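Local coordinates for probable arylamine n-acetyl transferase (PDB 4GUZ), which probably transfers an acetyl group from acetyl coenzyme A to the amine nitrogen of arylamines, at residues Met118-Leu123 and Phe191-Gln196. Sequence-based numbering, arbitrary orientation.
Sequences MLVVRL and FVLEPQ
M118 sends CG out anti to its own carbonyl carbon (chi1 -65°), runs extended through chi2 and then bends at chi3, a turn that swings the terminal methyl over to the base of the F191 side chain. F191 meets it from a less common rotamer: with chi1 at 59°, CG sits between the backbone N and the carbonyl carbon. The two side chains cross at about a right angle, and M118 CE lands 3.7 Å from F191 CB, close to where the ring begins. Sulfur follows behind the methyl, M118 SD lying 5.3 Å from the centroid of the F191 ring and 32° off its normal. This is an oblique Met-aromatic contact.

Two residues further along each strand the same seam continues more loosely. The first bond of L193 points neither at strand 116-123 nor away from it, but the end of its side chain reaches over, and L193 CD2 comes to 4.3 Å from V120 CG2. No hydrogen bond links the two segments; their CA atoms stay 8.1 Å apart even at V120 and L193, because strand 96-104 runs between them. That strand bonds to the backbone of M118 through I100 and of V120 through Y98, while I100 also touches F191. W171 lies nearly parallel to the F191 ring, extending the apolar layer.

M118 also touches D131, which with C79 and H116 fits the Cys-His-Asp triad expected of this family. The contact thus joins next-but-one strands on one face of an antiparallel sheet, beside the probable catalytic triad of the arylamine N-acetyltransferase fold.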
ATOM      1  N   MET A 118      -0.062   7.039   3.946  1.00 13.40           N
ATOM      2  CA  MET A 118      -1.342   7.186   3.250  1.00 12.57           C
ATOM      3  C   MET A 118      -1.485   8.627   2.822  1.00 17.80           C
ATOM      4  O   MET A 118      -0.738   9.494   3.305  1.00 17.47           O
ATOM      5  CB  MET A 118      -2.519   6.799   4.175  1.00 13.91           C
ATOM      6  CG  MET A 118      -2.511   5.328   4.568  1.00 15.49           C
ATOM      7  SD  MET A 118      -3.692   4.903   5.841  1.00 18.02           S
ATOM      8  CE  MET A 118      -2.908   5.587   7.304  1.00 15.20           C
ATOM      9  N   LEU A 119      -2.453   8.895   1.960  1.00 15.01           N
ATOM     10  CA  LEU A 119      -2.736  10.237   1.478  1.00 15.81           C
ATOM     11  C   LEU A 119      -4.187  10.611   1.751  1.00 20.03           C
ATOM     12  O   LEU A 119      -5.069   9.740   1.725  1.00 19.70           O
ATOM     13  CB  LEU A 119      -2.418  10.346  -0.019  1.00 15.93           C
ATOM     14  CG  LEU A 119      -0.953  10.083  -0.378  1.00 21.44           C
ATOM     15  CD1 LEU A 119      -0.819   9.473  -1.765  1.00 23.46           C
ATOM     16  CD2 LEU A 119      -0.078  11.329  -0.191  1.00 20.84           C
ATOM     17  N   VAL A 120      -4.425  11.907   2.061  1.00 15.87           N
ATOM     18  CA  VAL A 120      -5.776  12.426   2.324  1.00 16.18           C
ATOM     19  C   VAL A 120      -6.044  13.519   1.284  1.00 21.83           C
ATOM     20  O   VAL A 120      -5.203  14.395   1.097  1.00 21.08           O
ATOM     21  CB  VAL A 120      -5.978  12.913   3.792  1.00 19.48           C
ATOM     22  CG1 VAL A 120      -7.367  13.535   3.993  1.00 19.47           C
ATOM     23  CG2 VAL A 120      -5.783  11.764   4.777  1.00 19.52           C
ATOM     24  N   VAL A 121      -7.197  13.450   0.610  1.00 19.12           N
ATOM     25  CA  VAL A 121      -7.615  14.389  -0.425  1.00 18.83           C
ATOM     26  C   VAL A 121      -8.771  15.263   0.104  1.00 22.75           C
ATOM     27  O   VAL A 121      -9.712  14.750   0.716  1.00 21.51           O
ATOM     28  CB  VAL A 121      -7.994  13.647  -1.735  1.00 22.47           C
ATOM     29  CG1 VAL A 121      -8.581  14.597  -2.780  1.00 22.52           C
ATOM     30  CG2 VAL A 121      -6.787  12.916  -2.310  1.00 22.38           C
ATOM     31  N   ARG A 122      -8.685  16.590  -0.154  1.00 20.43           N
ATOM     32  CA  ARG A 122      -9.708  17.570   0.217  1.00 21.05           C
ATOM     33  C   ARG A 122     -10.590  17.899  -0.998  1.00 27.37           C
ATOM     34  O   ARG A 122     -10.079  18.405  -2.002  1.00 27.50           O
ATOM     35  CB  ARG A 122      -9.053  18.847   0.779  1.00 20.97           C
ATOM     36  CG  ARG A 122      -8.572  18.709   2.214  1.00 32.72           C
ATOM     37  CD  ARG A 122      -8.106  20.046   2.748  1.00 43.11           C
ATOM     38  NE  ARG A 122      -6.690  20.255   2.476  1.00 49.86           N
ATOM     39  CZ  ARG A 122      -5.737  20.152   3.395  1.00 62.93           C
ATOM     40  NH1 ARG A 122      -6.048  19.874   4.655  1.00 55.22           N
ATOM     41  NH2 ARG A 122      -4.469  20.349   3.065  1.00 47.99           N
ATOM     42  N   LEU A 123     -11.899  17.576  -0.920  1.00 24.20           N
ATOM     43  CA  LEU A 123     -12.870  17.838  -1.994  1.00 25.47           C
ATOM     44  C   LEU A 123     -14.117  18.461  -1.396  1.00 31.15           C
ATOM     45  O   LEU A 123     -14.853  17.800  -0.653  1.00 30.26           O
ATOM     46  CB  LEU A 123     -13.238  16.580  -2.823  1.00 25.62           C
ATOM     47  CG  LEU A 123     -12.140  15.941  -3.660  1.00 30.23           C
ATOM     48  CD1 LEU A 123     -12.501  14.510  -4.004  1.00 30.42           C
ATOM     49  CD2 LEU A 123     -11.846  16.748  -4.916  1.00 33.57           C
ATOM     50  N   PHE A 191      -4.576   6.123  12.585  1.00 12.61           N
ATOM     51  CA  PHE A 191      -3.877   7.252  11.961  1.00 12.25           C
ATOM     52  C   PHE A 191      -4.366   8.556  12.558  1.00 16.16           C
ATOM     53  O   PHE A 191      -5.437   8.613  13.137  1.00 13.06           O
ATOM     54  CB  PHE A 191      -4.017   7.268  10.420  1.00 13.41           C
ATOM     55  CG  PHE A 191      -5.437   7.332   9.884  1.00 13.78           C
ATOM     56  CD1 PHE A 191      -6.159   6.174   9.653  1.00 15.36           C
ATOM     57  CD2 PHE A 191      -6.029   8.552   9.577  1.00 15.00           C
ATOM     58  CE1 PHE A 191      -7.479   6.233   9.189  1.00 16.46           C
ATOM     59  CE2 PHE A 191      -7.336   8.618   9.109  1.00 17.71           C
ATOM     60  CZ  PHE A 191      -8.048   7.456   8.894  1.00 16.45           C
ATOM     61  N   VAL A 192      -3.558   9.599  12.395  1.00 15.25           N
ATOM     62  CA  VAL A 192      -3.837  10.987  12.772  1.00 14.70           C
ATOM     63  C   VAL A 192      -3.621  11.806  11.496  1.00 19.67           C
ATOM     64  O   VAL A 192      -2.876  11.375  10.613  1.00 18.22           O
ATOM     65  CB  VAL A 192      -2.975  11.468  13.964  1.00 16.88           C
ATOM     66  CG1 VAL A 192      -3.308  10.678  15.238  1.00 16.09           C
ATOM     67  CG2 VAL A 192      -1.492  11.409  13.642  1.00 16.42           C
ATOM     68  N   LEU A 193      -4.254  12.977  11.401  1.00 18.91           N
ATOM     69  CA  LEU A 193      -4.163  13.781  10.193  1.00 18.50           C
ATOM     70  C   LEU A 193      -2.956  14.713  10.163  1.00 19.67           C
ATOM     71  O   LEU A 193      -2.871  15.514   9.234  1.00 18.27           O
ATOM     72  CB  LEU A 193      -5.438  14.591  10.009  1.00 18.93           C
ATOM     73  CG  LEU A 193      -6.753  13.774   9.943  1.00 23.33           C
ATOM     74  CD1 LEU A 193      -7.937  14.706   9.764  1.00 23.73           C
ATOM     75  CD2 LEU A 193      -6.703  12.711   8.822  1.00 22.52           C
ATOM     76  N   GLU A 194      -2.014  14.610  11.130  1.00 16.53           N
ATOM     77  CA  GLU A 194      -0.812  15.455  11.094  1.00 15.03           C
ATOM     78  C   GLU A 194      -0.127  15.329   9.725  1.00 19.00           C
ATOM     79  O   GLU A 194       0.213  14.202   9.325  1.00 17.78           O
ATOM     80  CB  GLU A 194       0.184  15.061  12.216  1.00 16.05           C
ATOM     81  CG  GLU A 194       1.295  16.095  12.426  1.00 18.01           C
ATOM     82  CD  GLU A 194       0.806  17.489  12.799  1.00 34.53           C
ATOM     83  OE1 GLU A 194      -0.075  17.603  13.683  1.00 21.95           O
ATOM     84  OE2 GLU A 194       1.243  18.460  12.139  1.00 25.09           O
ATOM     85  N   PRO A 195       0.061  16.447   8.977  1.00 17.34           N
ATOM     86  CA  PRO A 195       0.680  16.332   7.646  1.00 17.01           C
ATOM     87  C   PRO A 195       2.093  15.765   7.690  1.00 20.38           C
ATOM     88  O   PRO A 195       2.891  16.092   8.572  1.00 19.02           O
ATOM     89  CB  PRO A 195       0.667  17.784   7.108  1.00 18.45           C
ATOM     90  CG  PRO A 195      -0.426  18.448   7.868  1.00 22.91           C
ATOM     91  CD  PRO A 195      -0.362  17.838   9.246  1.00 18.31           C
ATOM     92  N   GLN A 196       2.384  14.878   6.726  1.00 17.49           N
ATOM     93  CA  GLN A 196       3.681  14.223   6.579  1.00 16.57           C
ATOM     94  C   GLN A 196       4.160  14.419   5.162  1.00 17.36           C
ATOM     95  O   GLN A 196       3.356  14.629   4.266  1.00 17.98           O
ATOM     96  CB  GLN A 196       3.595  12.723   6.954  1.00 18.25           C
ATOM     97  CG  GLN A 196       3.211  12.503   8.419  1.00 23.47           C
ATOM     98  CD  GLN A 196       4.397  12.647   9.334  1.00 35.37           C
ATOM     99  OE1 GLN A 196       5.338  11.851   9.299  1.00 32.98           O
ATOM    100  NE2 GLN A 196       4.383  13.682  10.150  1.00 28.12           N
TER